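Local coordinates for adenylosuccinate lyase (Francisella tularensis subsp. tularensis SCHU S4, PDB 4EEI), which probably catalyses two fumarate-releasing eliminations of purine biosynthesis, one of them splitting adenylosuccinate into AMP and fumarate, at residues 338-341 with 342-346; 409-412 with 413-417; 148-151 with 152-155; 123-126 with 127-131. All coordinates share one frame; numbering follows the deposited sequence.

Contact 1: residues 338-341 with 342-346. With EDO (1,2-ethanediol), chain R; EDO (1,2-ethanediol), chain Z.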
ATOM      1  N   ARG B 338       2.593  24.161  31.540  1.00 32.74           N
ATOM      2  CA  ARG B 338       2.365  25.527  31.096  1.00 34.59           C
ATOM      3  C   ARG B 338       3.571  26.452  31.207  1.00 32.04           C
ATOM      4  O   ARG B 338       3.866  27.201  30.279  1.00 34.32           O
ATOM      5  CB  ARG B 338       1.198  26.146  31.852  1.00 36.98           C
ATOM      6  CG  ARG B 338       0.963  27.570  31.429  1.00 41.81           C
ATOM      7  CD  ARG B 338      -0.260  28.161  32.076  1.00 51.79           C
ATOM      8  NE  ARG B 338      -0.604  29.414  31.418  1.00 56.86           N
ATOM      9  CZ  ARG B 338      -1.788  30.001  31.505  1.00 59.22           C
ATOM     10  NH1 ARG B 338      -2.751  29.449  32.228  1.00 60.94           N
ATOM     11  NH2 ARG B 338      -2.008  31.139  30.861  1.00 59.90           N
ATOM     12  N   ASP B 339       4.263  26.415  32.337  1.00 32.37           N
ATOM     13  CA  ASP B 339       5.398  27.317  32.521  1.00 41.77           C
ATOM     14  C   ASP B 339       6.541  27.035  31.541  1.00 40.66           C
ATOM     15  O   ASP B 339       7.174  27.964  31.050  1.00 40.78           O
ATOM     16  CB  ASP B 339       5.880  27.301  33.968  1.00 51.42           C
ATOM     17  CG  ASP B 339       4.906  27.995  34.908  1.00 61.39           C
ATOM     18  OD1 ASP B 339       4.161  28.892  34.447  1.00 65.29           O
ATOM     19  OD2 ASP B 339       4.887  27.641  36.105  1.00 64.92           O
ATOM     20  N   ILE B 340       6.788  25.763  31.240  1.00 34.23           N
ATOM     21  CA  ILE B 340       7.785  25.411  30.228  1.00 32.57           C
ATOM     22  C   ILE B 340       7.367  25.941  28.861  1.00 29.68           C
ATOM     23  O   ILE B 340       8.177  26.508  28.121  1.00 29.60           O
ATOM     24  CB  ILE B 340       8.003  23.890  30.148  1.00 32.20           C
ATOM     25  CG1 ILE B 340       8.796  23.408  31.367  1.00 36.34           C
ATOM     26  CG2 ILE B 340       8.735  23.504  28.848  1.00 29.86           C
ATOM     27  CD1 ILE B 340       8.760  21.910  31.557  1.00 40.23           C
ATOM     28  N   ILE B 341       6.092  25.759  28.537  1.00 27.29           N
ATOM     29  CA  ILE B 341       5.550  26.179  27.248  1.00 28.97           C
ATOM     30  C   ILE B 341       5.678  27.685  27.056  1.00 31.59           C
ATOM     31  O   ILE B 341       6.166  28.146  26.027  1.00 28.19           O
ATOM     32  CB  ILE B 341       4.070  25.795  27.145  1.00 27.28           C
ATOM     33  CG1 ILE B 341       3.929  24.277  27.029  1.00 29.36           C
ATOM     34  CG2 ILE B 341       3.422  26.457  25.951  1.00 27.04           C
ATOM     35  CD1 ILE B 341       2.520  23.785  27.259  1.00 28.16           C
ATOM     36  N   GLU B 342       5.249  28.447  28.055  1.00 30.74           N
ATOM     37  CA  GLU B 342       5.210  29.897  27.922  1.00 34.65           C
ATOM     38  C   GLU B 342       6.584  30.547  28.112  1.00 36.00           C
ATOM     39  O   GLU B 342       6.860  31.610  27.552  1.00 34.88           O
ATOM     40  CB  GLU B 342       4.164  30.479  28.879  1.00 36.21           C
ATOM     41  CG  GLU B 342       2.760  29.922  28.609  1.00 35.51           C
ATOM     42  CD  GLU B 342       1.644  30.698  29.305  1.00 40.86           C
ATOM     43  OE1 GLU B 342       1.751  30.974  30.519  1.00 42.43           O
ATOM     44  OE2 GLU B 342       0.646  31.023  28.627  1.00 40.18           O
ATOM     45  N   ASP B 343       7.448  29.912  28.896  1.00 32.59           N
ATOM     46  CA  ASP B 343       8.807  30.424  29.066  1.00 34.89           C
ATOM     47  C   ASP B 343       9.593  30.334  27.754  1.00 37.47           C
ATOM     48  O   ASP B 343      10.469  31.157  27.481  1.00 35.79           O
ATOM     49  CB  ASP B 343       9.540  29.672  30.175  1.00 36.73           C
ATOM     50  CG  ASP B 343       9.168  30.164  31.566  1.00 48.28           C
ATOM     51  OD1 ASP B 343       8.548  31.245  31.686  1.00 50.08           O
ATOM     52  OD2 ASP B 343       9.510  29.465  32.544  1.00 47.87           O
ATOM     53  N   ARG B 344       9.272  29.333  26.946  1.00 31.75           N
ATOM     54  CA  ARG B 344       9.915  29.169  25.652  1.00 31.88           C
ATOM     55  C   ARG B 344       9.528  30.318  24.712  1.00 33.68           C
ATOM     56  O   ARG B 344      10.354  30.800  23.936  1.00 33.75           O
ATOM     57  CB  ARG B 344       9.564  27.796  25.059  1.00 31.00           C
ATOM     58  CG  ARG B 344      10.103  27.536  23.669  1.00 32.72           C
ATOM     59  CD  ARG B 344      10.050  26.044  23.321  1.00 30.54           C
ATOM     60  NE  ARG B 344      11.141  25.305  23.960  1.00 32.30           N
ATOM     61  CZ  ARG B 344      10.980  24.241  24.741  1.00 31.69           C
ATOM     62  NH1 ARG B 344       9.765  23.766  24.988  1.00 29.85           N
ATOM     63  NH2 ARG B 344      12.040  23.646  25.273  1.00 36.69           N
ATOM     64  N   VAL B 345       8.280  30.773  24.803  1.00 29.60           N
ATOM     65  CA  VAL B 345       7.855  31.967  24.077  1.00 29.62           C
ATOM     66  C   VAL B 345       8.636  33.181  24.564  1.00 34.57           C
ATOM     67  O   VAL B 345       9.084  33.998  23.769  1.00 32.94           O
ATOM     68  CB  VAL B 345       6.341  32.215  24.229  1.00 33.25           C
ATOM     69  CG1 VAL B 345       5.939  33.528  23.577  1.00 31.60           C
ATOM     70  CG2 VAL B 345       5.558  31.064  23.604  1.00 32.25           C
ATOM     71  N   ARG B 346       8.812  33.287  25.878  1.00 38.03           N
ATOM     72  CA  ARG B 346       9.571  34.392  26.449  1.00 40.77           C
ATOM     73  C   ARG B 346      11.027  34.379  26.005  1.00 43.31           C
ATOM     74  O   ARG B 346      11.641  35.430  25.834  1.00 47.03           O
ATOM     75  CB  ARG B 346       9.522  34.335  27.975  1.00 44.28           C
ATOM     76  CG  ARG B 346       8.176  34.638  28.587  1.00 45.50           C
ATOM     77  CD  ARG B 346       8.299  34.657  30.099  1.00 50.52           C
ATOM     78  NE  ARG B 346       7.138  35.256  30.744  1.00 53.34           N
ATOM     79  CZ  ARG B 346       6.113  34.566  31.232  1.00 53.39           C
ATOM     80  NH1 ARG B 346       5.102  35.203  31.808  1.00 56.54           N
ATOM     81  NH2 ARG B 346       6.102  33.240  31.152  1.00 49.55           N
TER
HETATM   82  C1  EDO R 506       4.537  23.414  34.491  1.00 47.99           C
HETATM   83  O1  EDO R 506       5.627  24.055  33.812  1.00 41.64           O
HETATM   84  C2  EDO R 506       3.417  24.412  34.786  1.00 50.60           C
HETATM   85  O2  EDO R 506       2.148  23.733  34.770  1.00 53.14           O
HETATM   86  C1  EDO Z 514      13.614  27.180  24.850  1.00 67.28           C
HETATM   87  O1  EDO Z 514      14.535  26.794  25.885  1.00 71.18           O
HETATM   88  C2  EDO Z 514      14.011  26.564  23.509  1.00 61.39           C
HETATM   89  O2  EDO Z 514      13.930  25.132  23.584  1.00 58.04           O
HETATM   90  O   HOH W   1      -1.314  32.933  28.675  1.00 50.38           O
HETATM   91  O   HOH W   2       3.878  31.155  32.347  1.00 43.39           O
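Arg338 and Glu342 form an i to i+4 salt bridge on the short helix 338-346, one helical turn apart. Followed from CB, the Arg338 chain starts beside an ethanediol molecule, probably from the crystallisation liquor, whose O2 lies 3.9 Å from CB. With CG anti to the backbone N (chi1 179°) and the chain extended as far as NE, CG and CD then run past the Glu342 carboxylate, CG 3.6 Å from OE1. NE donates to Glu342 OE1 at 3.0 Å, reaching that oxygen from above the carboxylate plane; the guanidinium and carboxylate planes stand 67° apart. NH2 makes a longer, weak bond to Glu342 OE2. A water ties the same two groups, accepting from Arg338 NH2 and donating to Glu342 OE2, while NH1 forms a salt bridge with Glu133. Glu342 OE2 also accepts from the backbone N of Ile135, so the pair joins the helix to the start of strand 135-140. Two residues further along, Arg344 lies alongside Ile340 and sends its NH1 to Glu250. A second water bridges the acidic side chains, donating to Asp339 OD1 at 3.1 Å and to Glu342 OE1 at 2.8 Å.

Contact 2: residues 409-412 with 413-417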
ATOM      1  N   MET B 409       5.280  45.496  22.842  1.00 48.74           N
ATOM      2  CA  MET B 409       5.392  44.068  22.587  1.00 46.68           C
ATOM      3  C   MET B 409       6.033  43.319  23.749  1.00 46.74           C
ATOM      4  O   MET B 409       6.965  42.541  23.559  1.00 46.63           O
ATOM      5  CB  MET B 409       6.159  43.808  21.289  1.00 45.96           C
ATOM      6  CG  MET B 409       5.329  44.023  20.033  1.00 44.42           C
ATOM      7  SD  MET B 409       3.647  43.389  20.180  1.00 44.87           S
ATOM      8  CE  MET B 409       3.797  41.847  19.285  1.00 41.41           C
ATOM      9  N   ASP B 410       5.523  43.554  24.952  1.00 47.94           N
ATOM     10  CA  ASP B 410       5.931  42.770  26.107  1.00 49.13           C
ATOM     11  C   ASP B 410       5.159  41.460  26.059  1.00 45.39           C
ATOM     12  O   ASP B 410       4.460  41.190  25.085  1.00 40.84           O
ATOM     13  CB  ASP B 410       5.651  43.520  27.410  1.00 53.88           C
ATOM     14  CG  ASP B 410       4.215  43.986  27.517  1.00 57.15           C
ATOM     15  OD1 ASP B 410       3.444  43.776  26.559  1.00 53.99           O
ATOM     16  OD2 ASP B 410       3.857  44.565  28.564  1.00 60.11           O
ATOM     17  N   PHE B 411       5.277  40.647  27.100  1.00 45.52           N
ATOM     18  CA  PHE B 411       4.590  39.361  27.111  1.00 45.74           C
ATOM     19  C   PHE B 411       3.092  39.515  26.875  1.00 44.84           C
ATOM     20  O   PHE B 411       2.519  38.838  26.023  1.00 42.88           O
ATOM     21  CB  PHE B 411       4.846  38.607  28.415  1.00 49.06           C
ATOM     22  CG  PHE B 411       4.385  37.178  28.382  1.00 47.57           C
ATOM     23  CD1 PHE B 411       5.005  36.258  27.556  1.00 45.03           C
ATOM     24  CD2 PHE B 411       3.327  36.760  29.169  1.00 51.05           C
ATOM     25  CE1 PHE B 411       4.583  34.944  27.520  1.00 42.00           C
ATOM     26  CE2 PHE B 411       2.899  35.447  29.137  1.00 48.55           C
ATOM     27  CZ  PHE B 411       3.528  34.537  28.311  1.00 40.50           C
ATOM     28  N   GLU B 412       2.471  40.425  27.618  1.00 46.31           N
ATOM     29  CA  GLU B 412       1.033  40.654  27.517  1.00 51.76           C
ATOM     30  C   GLU B 412       0.633  41.141  26.129  1.00 46.59           C
ATOM     31  O   GLU B 412      -0.382  40.714  25.584  1.00 43.92           O
ATOM     32  CB  GLU B 412       0.578  41.665  28.571  1.00 61.99           C
ATOM     33  CG  GLU B 412       0.497  41.104  29.981  1.00 75.46           C
ATOM     34  CD  GLU B 412      -0.493  41.856  30.850  1.00 89.73           C
ATOM     35  OE1 GLU B 412      -0.819  43.016  30.517  1.00 93.25           O
ATOM     36  OE2 GLU B 412      -0.946  41.287  31.866  1.00 95.51           O
ATOM     37  N   GLY B 413       1.433  42.035  25.559  1.00 44.74           N
ATOM     38  CA  GLY B 413       1.176  42.529  24.215  1.00 43.20           C
ATOM     39  C   GLY B 413       1.359  41.438  23.171  1.00 40.75           C
ATOM     40  O   GLY B 413       0.583  41.324  22.210  1.00 38.30           O
ATOM     41  N   ILE B 414       2.398  40.629  23.349  1.00 37.21           N
ATOM     42  CA  ILE B 414       2.648  39.502  22.447  1.00 35.94           C
ATOM     43  C   ILE B 414       1.451  38.548  22.453  1.00 35.47           C
ATOM     44  O   ILE B 414       1.007  38.075  21.405  1.00 32.94           O
ATOM     45  CB  ILE B 414       3.941  38.759  22.851  1.00 38.89           C
ATOM     46  CG1 ILE B 414       5.170  39.578  22.450  1.00 40.29           C
ATOM     47  CG2 ILE B 414       4.001  37.364  22.231  1.00 31.54           C
ATOM     48  CD1 ILE B 414       6.470  39.046  23.024  1.00 38.32           C
ATOM     49  N   LYS B 415       0.926  38.272  23.643  1.00 35.75           N
ATOM     50  CA  LYS B 415      -0.260  37.430  23.768  1.00 37.67           C
ATOM     51  C   LYS B 415      -1.454  38.057  23.058  1.00 36.40           C
ATOM     52  O   LYS B 415      -2.200  37.375  22.362  1.00 34.07           O
ATOM     53  CB  LYS B 415      -0.587  37.177  25.244  1.00 42.67           C
ATOM     54  CG  LYS B 415      -0.186  35.794  25.724  1.00 45.80           C
ATOM     55  CD  LYS B 415      -0.123  35.704  27.244  1.00 53.70           C
ATOM     56  CE  LYS B 415      -1.455  36.007  27.896  1.00 59.46           C
ATOM     57  NZ  LYS B 415      -1.408  35.800  29.383  1.00 63.71           N
ATOM     58  N   LYS B 416      -1.618  39.364  23.234  1.00 35.70           N
ATOM     59  CA  LYS B 416      -2.702  40.104  22.598  1.00 38.61           C
ATOM     60  C   LYS B 416      -2.632  40.017  21.093  1.00 37.13           C
ATOM     61  O   LYS B 416      -3.657  39.996  20.409  1.00 37.69           O
ATOM     62  CB  LYS B 416      -2.612  41.579  22.969  1.00 41.51           C
ATOM     63  CG  LYS B 416      -3.747  42.075  23.823  1.00 53.32           C
ATOM     64  CD  LYS B 416      -3.634  41.521  25.222  1.00 56.28           C
ATOM     65  CE  LYS B 416      -4.653  42.163  26.152  1.00 60.54           C
ATOM     66  NZ  LYS B 416      -4.015  42.609  27.421  1.00 60.37           N
ATOM     67  N   THR B 417      -1.410  39.991  20.578  1.00 34.23           N
ATOM     68  CA  THR B 417      -1.190  40.054  19.140  1.00 33.30           C
ATOM     69  C   THR B 417      -1.411  38.703  18.484  1.00 31.85           C
ATOM     70  O   THR B 417      -2.158  38.585  17.513  1.00 34.33           O
ATOM     71  CB  THR B 417       0.233  40.561  18.829  1.00 33.51           C
ATOM     72  OG1 THR B 417       0.397  41.874  19.383  1.00 35.95           O
ATOM     73  CG2 THR B 417       0.482  40.618  17.330  1.00 35.78           C
TER
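Met409, just ahead of helix 411-418, reaches forward along the helix with its thioether, and its CE comes to rest 3.4 Å from Thr417 OG1. The chain bends at chi2 and chi3 to get there, and the two side chains cross at about a right angle; the same CE lies 4.1 Å from Ile414 CG1. The Thr417 hydroxyl is already engaged, donating to Gly413 O at 2.9 Å from the face opposite to the one used by Thr417 N. Leu352, Phe355 and Tyr356 of helix 352-363 pack on the same methionine. Glu412 has its carboxylate near Lys416, but OE1 and NZ stay 4.5 Å apart, beyond a salt bridge. Its carbonyl O does the closer work, accepting from Lys416 N while Lys416 CD lies 3.4 Å from it. Ile414 leans on the opening backbone, CG1 3.2 Å from Asp410 O, the carbonyl that its own N bonds. Lys415 CD meets the Phe411 ring at CE2, 3.6 Å away. Asp410, with CG between backbone N and carbonyl carbon (chi1 53°), turns OD1 onto Gly413 N at 2.8 Å, the side-chain-to-backbone bond of a classic aspartate N-cap.

Contact 3: residues 148-151 with 152-155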
ATOM      1  N   MET B 148       1.457  31.114  19.132  1.00 21.65           N
ATOM      2  CA  MET B 148       0.096  30.746  18.761  1.00 22.64           C
ATOM      3  C   MET B 148      -0.563  30.214  20.019  1.00 25.05           C
ATOM      4  O   MET B 148       0.093  30.067  21.048  1.00 26.12           O
ATOM      5  CB  MET B 148       0.121  29.636  17.716  1.00 22.09           C
ATOM      6  CG  MET B 148       0.749  28.357  18.263  1.00 22.07           C
ATOM      7  SD  MET B 148       0.906  27.059  17.027  1.00 31.65           S
ATOM      8  CE  MET B 148      -0.827  26.677  16.704  1.00 34.38           C
ATOM      9  N   SER B 149      -1.850  29.896  19.945  1.00 24.51           N
ATOM     10  CA  SER B 149      -2.525  29.275  21.079  1.00 25.02           C
ATOM     11  C   SER B 149      -2.185  27.783  21.135  1.00 24.76           C
ATOM     12  O   SER B 149      -2.292  27.085  20.132  1.00 25.62           O
ATOM     13  CB  SER B 149      -4.032  29.438  20.950  1.00 27.02           C
ATOM     14  OG  SER B 149      -4.693  28.507  21.780  1.00 29.47           O
ATOM     15  N   PHE B 150      -1.780  27.293  22.300  1.00 23.19           N
ATOM     16  CA  PHE B 150      -1.452  25.873  22.453  1.00 22.01           C
ATOM     17  C   PHE B 150      -2.709  25.047  22.206  1.00 22.79           C
ATOM     18  O   PHE B 150      -2.657  23.959  21.617  1.00 22.30           O
ATOM     19  CB  PHE B 150      -0.908  25.613  23.863  1.00 23.39           C
ATOM     20  CG  PHE B 150      -0.285  24.246  24.047  1.00 23.35           C
ATOM     21  CD1 PHE B 150      -1.012  23.203  24.597  1.00 25.96           C
ATOM     22  CD2 PHE B 150       1.039  24.014  23.689  1.00 24.85           C
ATOM     23  CE1 PHE B 150      -0.430  21.950  24.792  1.00 27.92           C
ATOM     24  CE2 PHE B 150       1.622  22.763  23.868  1.00 25.70           C
ATOM     25  CZ  PHE B 150       0.886  21.734  24.426  1.00 25.44           C
ATOM     26  N   GLY B 151      -3.852  25.579  22.632  1.00 23.55           N
ATOM     27  CA  GLY B 151      -5.120  24.886  22.455  1.00 22.10           C
ATOM     28  C   GLY B 151      -5.489  24.636  21.006  1.00 26.10           C
ATOM     29  O   GLY B 151      -6.250  23.714  20.692  1.00 25.73           O
ATOM     30  N   GLN B 152      -4.952  25.453  20.109  1.00 25.17           N
ATOM     31  CA  GLN B 152      -5.235  25.273  18.697  1.00 26.40           C
ATOM     32  C   GLN B 152      -4.635  23.959  18.177  1.00 24.96           C
ATOM     33  O   GLN B 152      -5.099  23.408  17.169  1.00 23.65           O
ATOM     34  CB  GLN B 152      -4.719  26.475  17.911  1.00 31.82           C
ATOM     35  CG  GLN B 152      -5.152  26.490  16.466  1.00 32.82           C
ATOM     36  CD  GLN B 152      -5.002  27.856  15.839  1.00 41.20           C
ATOM     37  OE1 GLN B 152      -5.411  28.863  16.420  1.00 42.80           O
ATOM     38  NE2 GLN B 152      -4.418  27.902  14.645  1.00 43.80           N
ATOM     39  N   LYS B 153      -3.622  23.436  18.868  1.00 26.22           N
ATOM     40  CA  LYS B 153      -3.067  22.134  18.480  1.00 23.57           C
ATOM     41  C   LYS B 153      -4.134  21.064  18.669  1.00 24.10           C
ATOM     42  O   LYS B 153      -4.390  20.253  17.779  1.00 23.63           O
ATOM     43  CB  LYS B 153      -1.823  21.785  19.302  1.00 25.61           C
ATOM     44  CG  LYS B 153      -0.609  22.682  19.037  1.00 26.43           C
ATOM     45  CD  LYS B 153       0.515  22.362  20.024  1.00 28.50           C
ATOM     46  CE  LYS B 153       1.805  23.122  19.692  1.00 27.50           C
ATOM     47  NZ  LYS B 153       2.344  22.760  18.346  1.00 26.61           N
ATOM     48  N   PHE B 154      -4.770  21.072  19.829  1.00 25.80           N
ATOM     49  CA  PHE B 154      -5.819  20.103  20.097  1.00 23.79           C
ATOM     50  C   PHE B 154      -7.060  20.379  19.265  1.00 22.26           C
ATOM     51  O   PHE B 154      -7.760  19.458  18.882  1.00 17.78           O
ATOM     52  CB  PHE B 154      -6.181  20.110  21.581  1.00 20.70           C
ATOM     53  CG  PHE B 154      -5.069  19.661  22.471  1.00 24.74           C
ATOM     54  CD1 PHE B 154      -4.665  18.335  22.474  1.00 25.91           C
ATOM     55  CD2 PHE B 154      -4.431  20.560  23.313  1.00 28.54           C
ATOM     56  CE1 PHE B 154      -3.629  17.909  23.301  1.00 28.05           C
ATOM     57  CE2 PHE B 154      -3.402  20.144  24.142  1.00 34.72           C
ATOM     58  CZ  PHE B 154      -3.003  18.814  24.133  1.00 34.13           C
ATOM     59  N   LEU B 155      -7.355  21.648  19.009  1.00 22.96           N
ATOM     60  CA  LEU B 155      -8.546  21.976  18.239  1.00 22.25           C
ATOM     61  C   LEU B 155      -8.377  21.520  16.794  1.00 21.69           C
ATOM     62  O   LEU B 155      -9.342  21.116  16.140  1.00 18.36           O
ATOM     63  CB  LEU B 155      -8.848  23.482  18.302  1.00 20.94           C
ATOM     64  CG  LEU B 155     -10.186  23.889  17.673  1.00 24.18           C
ATOM     65  CD1 LEU B 155     -11.375  23.406  18.530  1.00 25.70           C
ATOM     66  CD2 LEU B 155     -10.264  25.406  17.460  1.00 21.97           C
TER
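Ring and chain contacts gather round Phe150, at the turn from strand 143-149 into helix 151-173. Lys153 lays its aliphatic chain over one ring face in a CH-pi contact, CD 4.3 Å from the centroid and shifted toward the rim. The Phe154 ring approaches elsewhere, its CE2 3.5 Å from Phe150 CE1, with the two planes inclined at 66°. Phe150 is brought up to both partners by its first torsion, CG anti to the backbone N (chi1 -169°). A looser apolar touch joins Met148 CE to Gln152 CB at 4.1 Å. Three backbone hydrogen bonds form the turn: Gln152 N to Ser149 O at 3.1 Å, Lys153 N to Phe150 O at 3.0 Å, and Leu155 N to Gly151 O at 2.9 Å. The first two span three residues, and the third is an i to i+4 bond. The polar ends leave the turn for other partners: Lys153 NZ forms salt bridges with Glu239 and with Glu300 of the third subunit, and Gln152 NE2 donates to Gly185 O of that subunit. Backbone bonds and apolar packing together form the buried turn, while the ends of Gln152 and Lys153 probably help hold the subunits together.

Contact 4: residues 123-126 with 127-131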
ATOM      1  N   SER B 123     -13.043  14.680  24.162  1.00 22.30           N
ATOM      2  CA  SER B 123     -11.853  14.840  24.998  1.00 25.87           C
ATOM      3  C   SER B 123     -10.841  15.829  24.401  1.00 21.01           C
ATOM      4  O   SER B 123     -10.192  16.584  25.141  1.00 26.73           O
ATOM      5  CB  SER B 123     -11.189  13.482  25.245  1.00 29.68           C
ATOM      6  OG  SER B 123     -11.894  12.755  26.233  1.00 32.50           O
ATOM      7  N   LEU B 124     -10.696  15.805  23.080  1.00 22.71           N
ATOM      8  CA  LEU B 124      -9.813  16.748  22.385  1.00 18.31           C
ATOM      9  C   LEU B 124     -10.277  18.201  22.540  1.00 19.76           C
ATOM     10  O   LEU B 124      -9.460  19.092  22.780  1.00 20.39           O
ATOM     11  CB  LEU B 124      -9.701  16.391  20.900  1.00 19.26           C
ATOM     12  CG  LEU B 124      -8.813  15.174  20.615  1.00 19.58           C
ATOM     13  CD1 LEU B 124      -8.950  14.773  19.166  1.00 20.38           C
ATOM     14  CD2 LEU B 124      -7.361  15.519  20.921  1.00 19.82           C
ATOM     15  N   LEU B 125     -11.579  18.441  22.406  1.00 19.03           N
ATOM     16  CA  LEU B 125     -12.126  19.793  22.601  1.00 21.09           C
ATOM     17  C   LEU B 125     -11.983  20.241  24.055  1.00 25.51           C
ATOM     18  O   LEU B 125     -11.715  21.417  24.348  1.00 24.93           O
ATOM     19  CB  LEU B 125     -13.598  19.850  22.152  1.00 20.29           C
ATOM     20  CG  LEU B 125     -14.276  21.223  22.204  1.00 22.56           C
ATOM     21  CD1 LEU B 125     -13.442  22.248  21.466  1.00 25.11           C
ATOM     22  CD2 LEU B 125     -15.681  21.171  21.627  1.00 20.64           C
ATOM     23  N   THR B 126     -12.180  19.302  24.977  1.00 22.46           N
ATOM     24  CA  THR B 126     -11.987  19.593  26.386  1.00 23.37           C
ATOM     25  C   THR B 126     -10.557  20.042  26.623  1.00 22.40           C
ATOM     26  O   THR B 126     -10.319  21.021  27.323  1.00 25.06           O
ATOM     27  CB  THR B 126     -12.319  18.384  27.265  1.00 24.36           C
ATOM     28  OG1 THR B 126     -13.736  18.168  27.252  1.00 22.56           O
ATOM     29  CG2 THR B 126     -11.859  18.630  28.702  1.00 23.71           C
ATOM     30  N   LYS B 127      -9.606  19.334  26.026  1.00 20.07           N
ATOM     31  CA  LYS B 127      -8.207  19.732  26.139  1.00 24.24           C
ATOM     32  C   LYS B 127      -7.932  21.083  25.461  1.00 24.54           C
ATOM     33  O   LYS B 127      -7.193  21.907  25.991  1.00 25.47           O
ATOM     34  CB  LYS B 127      -7.313  18.655  25.540  1.00 21.30           C
ATOM     35  CG  LYS B 127      -6.024  18.444  26.314  1.00 26.83           C
ATOM     36  CD  LYS B 127      -6.274  17.849  27.708  1.00 29.60           C
ATOM     37  CE  LYS B 127      -4.954  17.625  28.439  1.00 29.61           C
ATOM     38  NZ  LYS B 127      -5.069  16.710  29.612  1.00 30.16           N
ATOM     39  N   ALA B 128      -8.534  21.304  24.296  1.00 22.86           N
ATOM     40  CA  ALA B 128      -8.406  22.585  23.598  1.00 23.70           C
ATOM     41  C   ALA B 128      -8.955  23.766  24.404  1.00 23.99           C
ATOM     42  O   ALA B 128      -8.328  24.830  24.452  1.00 25.92           O
ATOM     43  CB  ALA B 128      -9.063  22.519  22.221  1.00 23.64           C
ATOM     44  N   GLU B 129     -10.118  23.607  25.033  1.00 25.87           N
ATOM     45  CA  GLU B 129     -10.677  24.704  25.818  1.00 26.70           C
ATOM     46  C   GLU B 129      -9.813  24.976  27.046  1.00 27.85           C
ATOM     47  O   GLU B 129      -9.618  26.121  27.449  1.00 25.12           O
ATOM     48  CB  GLU B 129     -12.120  24.399  26.250  1.00 30.01           C
ATOM     49  CG  GLU B 129     -13.112  24.210  25.084  1.00 31.90           C
ATOM     50  CD  GLU B 129     -13.581  25.529  24.466  1.00 32.15           C
ATOM     51  OE1 GLU B 129     -13.116  26.599  24.903  1.00 32.40           O
ATOM     52  OE2 GLU B 129     -14.421  25.496  23.539  1.00 33.54           O
ATOM     53  N   GLU B 130      -9.283  23.910  27.631  1.00 25.91           N
ATOM     54  CA  GLU B 130      -8.493  24.007  28.855  1.00 30.03           C
ATOM     55  C   GLU B 130      -7.170  24.740  28.600  1.00 28.62           C
ATOM     56  O   GLU B 130      -6.661  25.440  29.471  1.00 28.09           O
ATOM     57  CB  GLU B 130      -8.257  22.581  29.366  1.00 36.38           C
ATOM     58  CG  GLU B 130      -7.232  22.381  30.449  1.00 46.64           C
ATOM     59  CD  GLU B 130      -7.106  20.900  30.817  1.00 56.50           C
ATOM     60  OE1 GLU B 130      -5.968  20.386  30.853  1.00 59.36           O
ATOM     61  OE2 GLU B 130      -8.152  20.255  31.052  1.00 61.43           O
ATOM     62  N   THR B 131      -6.640  24.596  27.388  1.00 27.62           N
ATOM     63  CA  THR B 131      -5.334  25.159  27.036  1.00 29.28           C
ATOM     64  C   THR B 131      -5.407  26.307  26.016  1.00 29.93           C
ATOM     65  O   THR B 131      -4.374  26.770  25.527  1.00 24.81           O
ATOM     66  CB  THR B 131      -4.402  24.072  26.467  1.00 24.86           C
ATOM     67  OG1 THR B 131      -4.984  23.508  25.283  1.00 25.93           O
ATOM     68  CG2 THR B 131      -4.173  22.973  27.501  1.00 27.80           C
TER
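Ser123 meets Lys127 through its backbone, Lys127 N donating to Ser123 O at 2.9 Å, near the C-terminal end of the long helix 94-131. The Ser123 hydroxyl bonds to Asp332. Leu124 O accepts from Ala128 N at 2.8 Å and has Ala128 CB at 3.5 Å, while the leucine side chain packs on Phe161 of helix 151-173. Leu125 makes the main side-chain contact: with CG anti to the backbone N (chi1 -176°), it lies alongside Glu129, both pointing the same way, and CD1 sits 4.0 Å from Glu129 OE2 and 4.1 Å from Glu129 CG. Glu129 CG also comes within 3.2 Å of Leu125 O, the carbonyl that accepts from its own N. Bent at chi2, Glu129 carries its carboxylate to a salt bridge between OE2 and Arg433 NE. Thr126 closes the segment by accepting from Glu130 N at 3.1 Å, while its hydroxyl bonds back to Asp122 O. The Lys127 ammonium binds the carbonyls of Leu334 and Ile331, and a long salt bridge links it to Glu130. Thr131 OG1 donates to Lys127 O at 2.8 Å. The chemistry is therefore divided: main-chain bonds build the turns, whereas the charged ends of Lys127 and Glu129 serve other parts of the chain, and Arg433, held by Glu129, is itself a residue of the potassium site.

Overall arrangement
Contact 3 is the buried one; contacts 1, 2 and 4 are each partly buried. Contacts 3 and 4, with centres about 9 Å apart, pack together where helix 151-173 starts against the end of helix 94-131: Gly151 and Phe154 meet Ala128 and Thr131. Contact 1 touches contact 3 through Ile341 on Phe150, and contact 2 through Arg346, which makes a cation-pi interaction with Phe411. Contacts 2 and 4 do not touch. Contacts 1, 2 and 3 all touch strand 135-140. Chemistry follows place: a salt bridge and waters mark contact 1, an N-cap contact 2, aromatic packing contact 3, and regular helical bonding with charged ends bound elsewhere in the chain contact 4.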